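Long-range contacts in antigen MTB48, Mycobacterial protein (PDB 4WJ1), which is secreted as EspB by the ESX-1 type VII system and probably takes part in DNA conjugation, at least in the recipient strain: residues W163-Q167 and A208-A214; T59-D64 and W202-M206; E136-E140 and W255-Q259. All coordinates share one frame; numbering follows the deposited sequence.

Contact 1 (W163-Q167 and A208-A214); sequences WRDYQ and AECGRLA
Leu-213 lays one methyl on the indole of Trp-163, a CH-pi contact between helices 154-178 and 187-230, the antiparallel hairpin of the PPE domain. CD2 lies 3.5 Å from the centroid of the five-membered ring of Trp-163 and 12° off its normal, squarely over the face. Leu-213 carries its CG opposite the backbone N (chi1 174°), from where the CD2 branch runs up to the ring.

Sulfur-aromatic contacts come next. Cys-210 SG sits in the plane of the same indole, 3.7 Å from CE3 of Trp-163, and it also meets the ring edge of Tyr-166, 3.8 Å from CD2. One sulfur therefore serves two aromatic edges. Phe-159 and, from helix 40-96, Ala-53, Leu-56 and Phe-60 pack against Trp-163 as well.

Close backbone packing is the third kind. The two axes approach to 7.3 Å, and small residues make that possible: the Ala-214 methyl touches Arg-164 with its CB 3.6 Å from the CB of Arg-164, while Cys-210 CB rests on the carbonyl oxygen of Trp-163. Gln-167 reaches over with an extended chain, and its OE1 stands 3.3 Å from CA of Gly-211, whose missing side chain lets the amide settle against the backbone. NE2 of Gln-167 lies near Ala-208 but bonds to Glu-171 on its own helix.

Polar groups pair without crossing the interface. Arg-164 bridges to Asp-165, Arg-212 to Glu-209, and the Tyr-166 hydroxyl bonds to Pro-27 O. With no hydrogen bond or salt bridge joining the two segments, they hold by van der Waals, CH-pi and sulfur-aromatic contacts, which suggests that shape fit, more than charge, guides how these two segments seat.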
ATOM      1  N   TRP A 163       7.855  -5.504   1.541  1.00 30.56           N
ATOM      2  CA  TRP A 163       6.829  -4.614   2.011  1.00 29.51           C
ATOM      3  C   TRP A 163       7.407  -3.715   3.080  1.00 36.70           C
ATOM      4  O   TRP A 163       7.202  -2.496   3.049  1.00 37.39           O
ATOM      5  CB  TRP A 163       5.623  -5.392   2.517  1.00 26.01           C
ATOM      6  CG  TRP A 163       4.726  -5.720   1.381  1.00 25.92           C
ATOM      7  CD1 TRP A 163       4.608  -6.922   0.732  1.00 29.46           C
ATOM      8  CD2 TRP A 163       3.838  -4.817   0.708  1.00 34.06           C
ATOM      9  NE1 TRP A 163       3.683  -6.827  -0.287  1.00 31.18           N
ATOM     10  CE2 TRP A 163       3.201  -5.541  -0.322  1.00 31.69           C
ATOM     11  CE3 TRP A 163       3.511  -3.469   0.885  1.00 30.28           C
ATOM     12  CZ2 TRP A 163       2.268  -4.963  -1.167  1.00 31.81           C
ATOM     13  CZ3 TRP A 163       2.583  -2.899   0.048  1.00 32.67           C
ATOM     14  CH2 TRP A 163       1.970  -3.641  -0.966  1.00 30.49           C
ATOM     15  N   ARG A 164       8.155  -4.302   4.001  1.00 32.71           N
ATOM     16  CA  ARG A 164       8.784  -3.519   5.051  1.00 36.02           C
ATOM     17  C   ARG A 164       9.604  -2.382   4.458  1.00 39.38           C
ATOM     18  O   ARG A 164       9.564  -1.251   4.939  1.00 40.79           O
ATOM     19  CB  ARG A 164       9.673  -4.395   5.918  1.00 29.74           C
ATOM     20  CG  ARG A 164      10.407  -3.650   7.014  1.00 33.22           C
ATOM     21  CD  ARG A 164      11.542  -4.504   7.556  1.00 42.08           C
ATOM     22  NE  ARG A 164      12.564  -4.690   6.533  1.00 50.41           N
ATOM     23  CZ  ARG A 164      13.298  -5.789   6.386  1.00 49.93           C
ATOM     24  NH1 ARG A 164      13.129  -6.816   7.212  1.00 48.70           N
ATOM     25  NH2 ARG A 164      14.198  -5.857   5.408  1.00 45.69           N
ATOM     26  N   ASP A 165      10.322  -2.678   3.385  1.00 34.80           N
ATOM     27  CA  ASP A 165      11.247  -1.702   2.843  1.00 34.20           C
ATOM     28  C   ASP A 165      10.591  -0.710   1.937  1.00 33.32           C
ATOM     29  O   ASP A 165      11.199   0.295   1.569  1.00 36.67           O
ATOM     30  CB  ASP A 165      12.352  -2.402   2.097  1.00 34.11           C
ATOM     31  CG  ASP A 165      13.252  -3.165   3.020  1.00 39.71           C
ATOM     32  OD1 ASP A 165      13.365  -2.830   4.217  1.00 52.89           O
ATOM     33  OD2 ASP A 165      13.861  -4.102   2.536  1.00 39.28           O
ATOM     34  N   TYR A 166       9.346  -0.989   1.578  1.00 30.38           N
ATOM     35  CA  TYR A 166       8.597  -0.088   0.722  1.00 28.54           C
ATOM     36  C   TYR A 166       8.042   1.074   1.539  1.00 32.70           C
ATOM     37  O   TYR A 166       7.690   2.113   0.993  1.00 33.85           O
ATOM     38  CB  TYR A 166       7.467  -0.829   0.031  1.00 27.21           C
ATOM     39  CG  TYR A 166       6.975  -0.146  -1.220  1.00 29.31           C
ATOM     40  CD1 TYR A 166       7.864   0.203  -2.231  1.00 31.67           C
ATOM     41  CD2 TYR A 166       5.624   0.135  -1.402  1.00 27.21           C
ATOM     42  CE1 TYR A 166       7.424   0.819  -3.381  1.00 31.51           C
ATOM     43  CE2 TYR A 166       5.177   0.739  -2.556  1.00 30.21           C
ATOM     44  CZ  TYR A 166       6.082   1.076  -3.540  1.00 29.99           C
ATOM     45  OH  TYR A 166       5.654   1.670  -4.695  1.00 31.83           O
ATOM     46  N   GLN A 167       7.962   0.873   2.850  1.00 33.46           N
ATOM     47  CA  GLN A 167       7.421   1.877   3.736  1.00 35.68           C
ATOM     48  C   GLN A 167       8.205   3.158   3.550  1.00 38.23           C
ATOM     49  O   GLN A 167       7.633   4.223   3.343  1.00 46.29           O
ATOM     50  CB  GLN A 167       7.475   1.422   5.195  1.00 31.72           C
ATOM     51  CG  GLN A 167       7.597   2.580   6.174  1.00 34.18           C
ATOM     52  CD  GLN A 167       6.980   2.279   7.528  1.00 40.99           C
ATOM     53  OE1 GLN A 167       6.949   1.124   7.972  1.00 36.72           O
ATOM     54  NE2 GLN A 167       6.451   3.319   8.181  1.00 33.78           N
ATOM     55  N   ALA A 208       3.159   3.555   6.407  1.00 39.45           N
ATOM     56  CA  ALA A 208       2.939   2.894   7.685  1.00 38.56           C
ATOM     57  C   ALA A 208       2.150   1.610   7.512  1.00 36.27           C
ATOM     58  O   ALA A 208       2.350   0.661   8.281  1.00 35.94           O
ATOM     59  CB  ALA A 208       2.213   3.821   8.646  1.00 30.63           C
ATOM     60  N   GLU A 209       1.242   1.595   6.530  1.00 31.26           N
ATOM     61  CA  GLU A 209       0.469   0.390   6.224  1.00 35.01           C
ATOM     62  C   GLU A 209       1.391  -0.677   5.646  1.00 37.25           C
ATOM     63  O   GLU A 209       1.211  -1.857   5.902  1.00 39.13           O
ATOM     64  CB  GLU A 209      -0.668   0.673   5.243  1.00 37.52           C
ATOM     65  CG  GLU A 209      -1.725   1.677   5.727  1.00 36.59           C
ATOM     66  CD  GLU A 209      -2.635   1.139   6.820  1.00 46.34           C
ATOM     67  OE1 GLU A 209      -2.369   0.050   7.359  1.00 51.31           O
ATOM     68  OE2 GLU A 209      -3.625   1.824   7.164  1.00 63.95           O
ATOM     69  N   CYS A 210       2.371  -0.249   4.864  1.00 30.26           N
ATOM     70  CA  CYS A 210       3.413  -1.139   4.396  1.00 31.03           C
ATOM     71  C   CYS A 210       4.082  -1.793   5.597  1.00 35.46           C
ATOM     72  O   CYS A 210       4.309  -2.996   5.599  1.00 32.14           O
ATOM     73  CB  CYS A 210       4.430  -0.381   3.543  1.00 27.96           C
ATOM     74  SG  CYS A 210       3.803   0.066   1.922  1.00 37.52           S
ATOM     75  N   GLY A 211       4.353  -0.997   6.629  1.00 32.13           N
ATOM     76  CA  GLY A 211       4.939  -1.499   7.855  1.00 29.86           C
ATOM     77  C   GLY A 211       4.025  -2.531   8.504  1.00 36.58           C
ATOM     78  O   GLY A 211       4.475  -3.585   8.954  1.00 45.54           O
ATOM     79  N   ARG A 212       2.732  -2.239   8.527  1.00 35.74           N
ATOM     80  CA  ARG A 212       1.773  -3.132   9.155  1.00 38.59           C
ATOM     81  C   ARG A 212       1.653  -4.457   8.398  1.00 34.34           C
ATOM     82  O   ARG A 212       1.490  -5.507   9.016  1.00 34.25           O
ATOM     83  CB  ARG A 212       0.397  -2.451   9.275  1.00 30.43           C
ATOM     84  CG  ARG A 212       0.394  -1.242  10.226  1.00 50.14           C
ATOM     85  CD  ARG A 212      -1.004  -0.634  10.446  1.00 56.59           C
ATOM     86  NE  ARG A 212      -1.936  -1.643  10.941  1.00 70.70           N
ATOM     87  CZ  ARG A 212      -3.140  -1.886  10.424  1.00 75.85           C
ATOM     88  NH1 ARG A 212      -3.590  -1.172   9.392  1.00 76.30           N
ATOM     89  NH2 ARG A 212      -3.903  -2.844  10.951  1.00 68.27           N
ATOM     90  N   LEU A 213       1.727  -4.420   7.071  1.00 29.51           N
ATOM     91  CA  LEU A 213       1.617  -5.661   6.311  1.00 36.98           C
ATOM     92  C   LEU A 213       2.855  -6.526   6.593  1.00 35.38           C
ATOM     93  O   LEU A 213       2.749  -7.728   6.821  1.00 35.17           O
ATOM     94  CB  LEU A 213       1.460  -5.378   4.815  1.00 32.93           C
ATOM     95  CG  LEU A 213       1.467  -6.607   3.905  1.00 33.48           C
ATOM     96  CD1 LEU A 213       0.463  -7.628   4.391  1.00 28.04           C
ATOM     97  CD2 LEU A 213       1.199  -6.218   2.447  1.00 27.13           C
ATOM     98  N   ALA A 214       4.020  -5.890   6.633  1.00 29.98           N
ATOM     99  CA  ALA A 214       5.240  -6.591   6.959  1.00 33.24           C
ATOM    100  C   ALA A 214       5.160  -7.222   8.350  1.00 37.14           C
ATOM    101  O   ALA A 214       5.605  -8.344   8.546  1.00 40.46           O
ATOM    102  CB  ALA A 214       6.440  -5.651   6.850  1.00 29.62           C
TER

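Contact 2 (T59-D64 and W202-M206); sequences TFAAGD and WWADM
In the buried seam between the PE and PPE domains, Trp-202 and Trp-203 of helix 187-230 reach across to Gly-63 and its neighbours on helix 40-96. The axes of the two antiparallel segments stay 11.4 Å apart, a distance spanned by the large side chains.

Trp-202, with its CG set opposite the backbone N (chi1 173°), pushes the six-membered end of its indole at the other helix. Its CZ3 comes to 3.6 Å from CA of Gly-63, a spot where the backbone carries no side chain, and its CZ2 meets the Thr-59 methyl CG2 at 3.5 Å in the ring plane. The same CZ3 stands over the centre of the Trp-203 ring, which probably helps to fix how the two indoles sit together. Met-206 CG covers a Trp-202 face toward the rim. The Trp-202 NE1 bonds to Gly-281 O.

Trp-203 brings CH2 to within 3.5 Å of the Phe-60 carbonyl oxygen. Its NE1 is held by a water that accepts from it at 2.8 Å and donates to O of Gly-63, also at 2.8 Å; lying in the indole plane, this water is the polar link between the segments. Asp-64 rests OD1 near the same ring, its other oxygen paired with Arg-26.

Met-206, deposited as selenomethionine, bends at chi2 and chi3. Its CB touches Phe-60 CE1 at 3.6 Å, while SE comes to the ring edge in a Met-aromatic contact, 87° off the normal. Leu-170, Tyr-166 and Trp-163 of helix 154-178 close around Phe-60.

Aromatic packing of this kind, between a long PE helix and a long PPE helix, belongs to the helical bundle in which EspB joins the two domains within one chain.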
ATOM      1  N   THR A  59      -4.862   0.601  -3.972  1.00 31.56           N
ATOM      2  CA  THR A  59      -5.027   1.861  -3.262  1.00 30.37           C
ATOM      3  C   THR A  59      -3.927   2.827  -3.674  1.00 36.50           C
ATOM      4  O   THR A  59      -4.181   4.010  -3.893  1.00 40.68           O
ATOM      5  CB  THR A  59      -5.011   1.636  -1.734  1.00 33.06           C
ATOM      6  OG1 THR A  59      -6.134   0.820  -1.371  1.00 34.57           O
ATOM      7  CG2 THR A  59      -5.080   2.944  -0.970  1.00 32.27           C
ATOM      8  N   PHE A  60      -2.710   2.308  -3.810  1.00 32.26           N
ATOM      9  CA  PHE A  60      -1.576   3.124  -4.220  1.00 26.21           C
ATOM     10  C   PHE A  60      -1.831   3.665  -5.613  1.00 31.42           C
ATOM     11  O   PHE A  60      -1.458   4.788  -5.921  1.00 38.14           O
ATOM     12  CB  PHE A  60      -0.275   2.316  -4.210  1.00 30.47           C
ATOM     13  CG  PHE A  60       0.110   1.770  -2.856  1.00 31.07           C
ATOM     14  CD1 PHE A  60      -0.446   2.281  -1.695  1.00 29.35           C
ATOM     15  CD2 PHE A  60       1.045   0.746  -2.751  1.00 31.04           C
ATOM     16  CE1 PHE A  60      -0.090   1.780  -0.449  1.00 31.18           C
ATOM     17  CE2 PHE A  60       1.412   0.241  -1.516  1.00 27.89           C
ATOM     18  CZ  PHE A  60       0.845   0.759  -0.363  1.00 32.27           C
ATOM     19  N   ALA A  61      -2.453   2.855  -6.467  1.00 29.03           N
ATOM     20  CA  ALA A  61      -2.754   3.296  -7.829  1.00 34.18           C
ATOM     21  C   ALA A  61      -3.764   4.454  -7.799  1.00 35.80           C
ATOM     22  O   ALA A  61      -3.692   5.363  -8.627  1.00 30.49           O
ATOM     23  CB  ALA A  61      -3.287   2.155  -8.671  1.00 25.70           C
ATOM     24  N   ALA A  62      -4.711   4.411  -6.864  1.00 25.06           N
ATOM     25  CA  ALA A  62      -5.650   5.519  -6.707  1.00 34.37           C
ATOM     26  C   ALA A  62      -4.879   6.759  -6.261  1.00 35.59           C
ATOM     27  O   ALA A  62      -5.136   7.866  -6.738  1.00 39.81           O
ATOM     28  CB  ALA A  62      -6.737   5.172  -5.718  1.00 33.48           C
ATOM     29  N   GLY A  63      -3.905   6.546  -5.380  1.00 32.42           N
ATOM     30  CA  GLY A  63      -3.027   7.601  -4.910  1.00 30.43           C
ATOM     31  C   GLY A  63      -2.316   8.296  -6.053  1.00 31.16           C
ATOM     32  O   GLY A  63      -2.312   9.526  -6.139  1.00 37.46           O
ATOM     33  N   ASP A  64      -1.730   7.504  -6.943  1.00 24.33           N
ATOM     34  CA  ASP A  64      -1.105   8.028  -8.156  1.00 28.93           C
ATOM     35  C   ASP A  64      -2.045   8.941  -8.936  1.00 35.28           C
ATOM     36  O   ASP A  64      -1.628   9.975  -9.439  1.00 40.17           O
ATOM     37  CB  ASP A  64      -0.649   6.888  -9.065  1.00 30.26           C
ATOM     38  CG  ASP A  64       0.518   6.084  -8.476  1.00 38.34           C
ATOM     39  OD1 ASP A  64       1.208   6.595  -7.568  1.00 37.30           O
ATOM     40  OD2 ASP A  64       0.759   4.949  -8.949  1.00 35.73           O
ATOM     41  N   TRP A 202      -0.999  11.309   3.452  1.00 33.50           N
ATOM     42  CA  TRP A 202      -1.639  10.040   3.193  1.00 35.37           C
ATOM     43  C   TRP A 202      -0.605   9.020   2.699  1.00 35.14           C
ATOM     44  O   TRP A 202      -0.638   7.856   3.072  1.00 32.10           O
ATOM     45  CB  TRP A 202      -2.756  10.225   2.183  1.00 29.37           C
ATOM     46  CG  TRP A 202      -3.385   8.966   1.720  1.00 31.53           C
ATOM     47  CD1 TRP A 202      -4.429   8.312   2.291  1.00 35.23           C
ATOM     48  CD2 TRP A 202      -3.026   8.215   0.558  1.00 32.44           C
ATOM     49  NE1 TRP A 202      -4.744   7.186   1.562  1.00 40.47           N
ATOM     50  CE2 TRP A 202      -3.892   7.104   0.491  1.00 34.36           C
ATOM     51  CE3 TRP A 202      -2.050   8.369  -0.431  1.00 33.26           C
ATOM     52  CZ2 TRP A 202      -3.822   6.161  -0.528  1.00 34.91           C
ATOM     53  CZ3 TRP A 202      -1.977   7.427  -1.447  1.00 31.60           C
ATOM     54  CH2 TRP A 202      -2.864   6.338  -1.487  1.00 30.68           C
ATOM     55  N   TRP A 203       0.315   9.478   1.866  1.00 32.77           N
ATOM     56  CA  TRP A 203       1.382   8.623   1.392  1.00 35.71           C
ATOM     57  C   TRP A 203       2.189   8.091   2.570  1.00 39.06           C
ATOM     58  O   TRP A 203       2.522   6.913   2.608  1.00 40.83           O
ATOM     59  CB  TRP A 203       2.272   9.371   0.413  1.00 27.51           C
ATOM     60  CG  TRP A 203       1.767   9.303  -0.986  1.00 27.03           C
ATOM     61  CD1 TRP A 203       1.477  10.352  -1.794  1.00 32.84           C
ATOM     62  CD2 TRP A 203       1.502   8.117  -1.757  1.00 41.00           C
ATOM     63  NE1 TRP A 203       1.041   9.908  -3.021  1.00 36.87           N
ATOM     64  CE2 TRP A 203       1.049   8.538  -3.025  1.00 36.39           C
ATOM     65  CE3 TRP A 203       1.613   6.741  -1.501  1.00 34.44           C
ATOM     66  CZ2 TRP A 203       0.698   7.638  -4.034  1.00 34.43           C
ATOM     67  CZ3 TRP A 203       1.249   5.848  -2.501  1.00 27.27           C
ATOM     68  CH2 TRP A 203       0.807   6.298  -3.751  1.00 31.98           C
ATOM     69  N   ALA A 204       2.474   8.948   3.540  1.00 35.45           N
ATOM     70  CA  ALA A 204       3.164   8.512   4.738  1.00 33.52           C
ATOM     71  C   ALA A 204       2.338   7.472   5.490  1.00 38.48           C
ATOM     72  O   ALA A 204       2.890   6.521   6.037  1.00 40.67           O
ATOM     73  CB  ALA A 204       3.462   9.670   5.620  1.00 30.23           C
ATOM     74  N   ASP A 205       1.021   7.645   5.517  1.00 35.68           N
ATOM     75  CA  ASP A 205       0.150   6.633   6.123  1.00 41.19           C
ATOM     76  C   ASP A 205       0.225   5.334   5.331  1.00 40.65           C
ATOM     77  O   ASP A 205       0.250   4.248   5.904  1.00 44.43           O
ATOM     78  CB  ASP A 205      -1.304   7.118   6.201  1.00 47.84           C
ATOM     79  CG  ASP A 205      -1.456   8.370   7.056  1.00 63.75           C
ATOM     80  OD1 ASP A 205      -0.506   8.682   7.807  1.00 68.16           O
ATOM     81  OD2 ASP A 205      -2.516   9.041   6.984  1.00 73.65           O
HETATM   82  N   MSE A 206       0.271   5.449   4.008  1.00 28.63           N
HETATM   83  CA  MSE A 206       0.389   4.285   3.166  1.00 28.44           C
HETATM   84  C   MSE A 206       1.707   3.551   3.467  1.00 36.34           C
HETATM   85  O   MSE A 206       1.750   2.321   3.486  1.00 39.62           O
HETATM   86  CB  MSE A 206       0.293   4.684   1.697  1.00 27.49           C
HETATM   87  CG  MSE A 206      -1.122   5.021   1.272  1.00 34.78           C
HETATM   88 SE   MSE A 206      -2.449   3.704   1.865  0.71 28.33          SE
HETATM   89  CE  MSE A 206      -3.200   4.708   3.361  1.00 29.36           C
TER
HETATM   90  O   HOH W   1       0.206  10.599  -5.555  1.00 37.43           O

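Contact 3 (E136-E140 and W255-Q259); sequences EMDWE and WAMLQ
Trp-139 is the centre of this contact, the first residue of helix 139-147 and pressed against helix 248-272, directly after Asp-138 at the N-cap. Its indole is sandwiched: Leu-258 CB lies over the centre of one face, 3.9 Å from the centroid of the five-membered ring of Trp-139, and Glu-140 CG covers the opposite face. Leu-258 CD1 continues the packing along the six-membered end. The Trp-139 side chain takes chi1 72°, with CG between the backbone N and the carbonyl carbon, and this places the ring between Glu-140 CG and Leu-258.

Against Trp-255 the two indoles pack edge-to-face, planes 64° apart, the Trp-139 edge directed at the Trp-255 face. NE1 of Trp-139 is 3.2 Å from NE1 of Trp-255; both are donors and no hydrogen bond joins them. At the rim of Trp-255, OD2 of Asp-138 approaches CZ2 to 3.4 Å.

The Gln-259 amide, its chain bent at chi2, grips the backbone at the helix start with both ends. NE2 donates to Met-137 O at 2.9 Å and 159°; that oxygen lies in the plane of the Gln-259 amide, and NE2 in turn lies in the Met-137 carbonyl plane.

Further out, Glu-263 also bonds to Gln-259 NE2. Asp-138 caps the helix: its OD1 accepts from Ala-141 N and, weakly, from Glu-140 N. Asn-236 and Val-237 of helix 234-242, with Pro-232 of the preceding loop, pack on Trp-139, fastening this short PPE helix to two others.

At the centre again, Gln-259 OE1 receives the backbone N-H of Trp-139 on a lone pair in the carbonyl plane, N to OE1 2.9 Å, a bond clearly more bent than the one from NE2.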
ATOM      1  N   GLU A 136      -8.777 -32.022  11.734  1.00 64.58           N
ATOM      2  CA  GLU A 136      -7.791 -32.873  12.399  1.00 63.14           C
ATOM      3  C   GLU A 136      -6.902 -33.527  11.347  1.00 67.59           C
ATOM      4  O   GLU A 136      -7.358 -33.797  10.236  1.00 72.19           O
ATOM      5  CB  GLU A 136      -8.472 -33.934  13.262  1.00 59.33           C
ATOM      6  CG  GLU A 136      -8.873 -33.463  14.649  1.00 62.18           C
ATOM      7  CD  GLU A 136      -9.440 -34.594  15.478  1.00 73.30           C
ATOM      8  OE1 GLU A 136     -10.483 -35.153  15.063  1.00 74.13           O
ATOM      9  OE2 GLU A 136      -8.834 -34.939  16.523  1.00 82.02           O
HETATM   10  N   MSE A 137      -5.638 -33.772  11.690  1.00 69.45           N
HETATM   11  CA  MSE A 137      -4.705 -34.414  10.761  1.00 71.46           C
HETATM   12  C   MSE A 137      -3.834 -35.499  11.390  1.00 66.81           C
HETATM   13  O   MSE A 137      -3.556 -35.465  12.586  1.00 68.71           O
HETATM   14  CB  MSE A 137      -3.777 -33.380  10.128  1.00 73.60           C
HETATM   15  CG  MSE A 137      -4.459 -32.299   9.319  1.00 77.78           C
HETATM   16 SE   MSE A 137      -3.092 -31.480   8.208  0.60 70.37          SE
HETATM   17  CE  MSE A 137      -2.400 -33.124   7.406  1.00 38.76           C
ATOM     18  N   ASP A 138      -3.397 -36.445  10.561  1.00 58.85           N
ATOM     19  CA  ASP A 138      -2.409 -37.446  10.950  1.00 53.03           C
ATOM     20  C   ASP A 138      -1.000 -36.842  10.906  1.00 48.68           C
ATOM     21  O   ASP A 138      -0.693 -36.060  10.007  1.00 47.35           O
ATOM     22  CB  ASP A 138      -2.500 -38.651  10.024  1.00 61.04           C
ATOM     23  CG  ASP A 138      -1.377 -39.644  10.248  1.00 70.05           C
ATOM     24  OD1 ASP A 138      -0.265 -39.421   9.715  1.00 71.00           O
ATOM     25  OD2 ASP A 138      -1.615 -40.657  10.939  1.00 78.11           O
ATOM     26  N   TRP A 139      -0.139 -37.204  11.854  1.00 42.76           N
ATOM     27  CA  TRP A 139       1.146 -36.515  11.983  1.00 44.00           C
ATOM     28  C   TRP A 139       2.109 -36.796  10.831  1.00 46.08           C
ATOM     29  O   TRP A 139       2.866 -35.909  10.430  1.00 44.87           O
ATOM     30  CB  TRP A 139       1.821 -36.857  13.314  1.00 43.08           C
ATOM     31  CG  TRP A 139       2.378 -38.242  13.454  1.00 38.48           C
ATOM     32  CD1 TRP A 139       1.745 -39.328  13.978  1.00 42.84           C
ATOM     33  CD2 TRP A 139       3.707 -38.670  13.128  1.00 36.45           C
ATOM     34  NE1 TRP A 139       2.588 -40.417  13.975  1.00 43.50           N
ATOM     35  CE2 TRP A 139       3.797 -40.038  13.460  1.00 38.22           C
ATOM     36  CE3 TRP A 139       4.819 -38.037  12.568  1.00 35.17           C
ATOM     37  CZ2 TRP A 139       4.958 -40.779  13.249  1.00 36.44           C
ATOM     38  CZ3 TRP A 139       5.980 -38.781  12.365  1.00 40.13           C
ATOM     39  CH2 TRP A 139       6.036 -40.132  12.700  1.00 37.21           C
ATOM     40  N   GLU A 140       2.091 -38.009  10.292  1.00 46.01           N
ATOM     41  CA  GLU A 140       2.970 -38.297   9.167  1.00 49.51           C
ATOM     42  C   GLU A 140       2.447 -37.546   7.947  1.00 48.12           C
ATOM     43  O   GLU A 140       3.218 -36.942   7.200  1.00 48.66           O
ATOM     44  CB  GLU A 140       3.067 -39.792   8.883  1.00 50.87           C
ATOM     45  CG  GLU A 140       3.102 -40.663  10.131  1.00 63.06           C
ATOM     46  CD  GLU A 140       3.266 -42.153   9.816  1.00 77.18           C
ATOM     47  OE1 GLU A 140       3.425 -42.501   8.619  1.00 74.70           O
ATOM     48  OE2 GLU A 140       3.233 -42.975  10.766  1.00 84.58           O
ATOM     49  N   TRP A 255       4.046 -43.516  18.582  1.00 43.30           N
ATOM     50  CA  TRP A 255       3.145 -42.986  17.570  1.00 47.58           C
ATOM     51  C   TRP A 255       2.251 -41.940  18.205  1.00 42.05           C
ATOM     52  O   TRP A 255       2.073 -40.856  17.665  1.00 41.22           O
ATOM     53  CB  TRP A 255       2.297 -44.087  16.919  1.00 49.94           C
ATOM     54  CG  TRP A 255       1.511 -43.583  15.737  1.00 52.44           C
ATOM     55  CD1 TRP A 255       1.866 -43.665  14.414  1.00 56.77           C
ATOM     56  CD2 TRP A 255       0.254 -42.896  15.773  1.00 54.47           C
ATOM     57  NE1 TRP A 255       0.899 -43.071  13.626  1.00 55.01           N
ATOM     58  CE2 TRP A 255      -0.098 -42.596  14.436  1.00 57.41           C
ATOM     59  CE3 TRP A 255      -0.611 -42.505  16.804  1.00 66.80           C
ATOM     60  CZ2 TRP A 255      -1.280 -41.914  14.109  1.00 66.89           C
ATOM     61  CZ3 TRP A 255      -1.792 -41.831  16.477  1.00 69.94           C
ATOM     62  CH2 TRP A 255      -2.110 -41.541  15.139  1.00 68.21           C
ATOM     63  N   ALA A 256       1.711 -42.270  19.370  1.00 42.99           N
ATOM     64  CA  ALA A 256       0.832 -41.369  20.094  1.00 42.38           C
ATOM     65  C   ALA A 256       1.528 -40.062  20.449  1.00 46.67           C
ATOM     66  O   ALA A 256       0.965 -38.977  20.256  1.00 55.80           O
ATOM     67  CB  ALA A 256       0.320 -42.043  21.341  1.00 45.85           C
HETATM   68  N   MSE A 257       2.749 -40.164  20.964  1.00 41.12           N
HETATM   69  CA  MSE A 257       3.521 -38.981  21.331  1.00 43.74           C
HETATM   70  C   MSE A 257       3.745 -38.062  20.144  1.00 41.24           C
HETATM   71  O   MSE A 257       3.572 -36.848  20.247  1.00 49.72           O
HETATM   72  CB  MSE A 257       4.866 -39.372  21.926  1.00 40.51           C
HETATM   73  CG  MSE A 257       4.797 -39.728  23.377  1.00 41.17           C
HETATM   74 SE   MSE A 257       6.569 -40.182  23.995  0.62 46.08          SE
HETATM   75  CE  MSE A 257       7.383 -38.438  23.707  1.00 40.29           C
ATOM     76  N   LEU A 258       4.121 -38.650  19.018  1.00 39.28           N
ATOM     77  CA  LEU A 258       4.356 -37.884  17.804  1.00 44.27           C
ATOM     78  C   LEU A 258       3.054 -37.283  17.298  1.00 45.27           C
ATOM     79  O   LEU A 258       3.032 -36.156  16.803  1.00 46.19           O
ATOM     80  CB  LEU A 258       5.012 -38.760  16.736  1.00 41.32           C
ATOM     81  CG  LEU A 258       6.421 -39.228  17.123  1.00 39.72           C
ATOM     82  CD1 LEU A 258       6.780 -40.512  16.427  1.00 39.16           C
ATOM     83  CD2 LEU A 258       7.432 -38.146  16.792  1.00 40.81           C
ATOM     84  N   GLN A 259       1.965 -38.028  17.435  1.00 40.86           N
ATOM     85  CA  GLN A 259       0.665 -37.509  17.043  1.00 41.76           C
ATOM     86  C   GLN A 259       0.293 -36.293  17.893  1.00 43.37           C
ATOM     87  O   GLN A 259      -0.210 -35.291  17.371  1.00 45.35           O
ATOM     88  CB  GLN A 259      -0.409 -38.596  17.155  1.00 42.94           C
ATOM     89  CG  GLN A 259      -1.799 -38.132  16.754  1.00 41.61           C
ATOM     90  CD  GLN A 259      -1.873 -37.696  15.308  1.00 48.52           C
ATOM     91  OE1 GLN A 259      -1.058 -38.102  14.483  1.00 53.16           O
ATOM     92  NE2 GLN A 259      -2.850 -36.851  14.994  1.00 44.91           N
TER

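How the contacts relate
Contact 2 is buried, contact 1 partly buried, and the two touch near the middle of the rod-like chain, their centres 12 Å apart; both use helix 187-230. They meet at Phe-60, whose CE2 is 3.7 Å from CZ3 of Trp-163 and whose CZ is 3.8 Å from SG of Cys-210. Contact 1 joins two PPE helices at close range through small residues, whereas contact 2 joins PE to PPE across a wider gap filled by aromatics and a water. Contact 3 is a surface contact, its centre about 38 Å from that of contact 1 and about 47 Å from that of contact 2. There, direct hydrogen bonds to backbone atoms accompany the tryptophan packing.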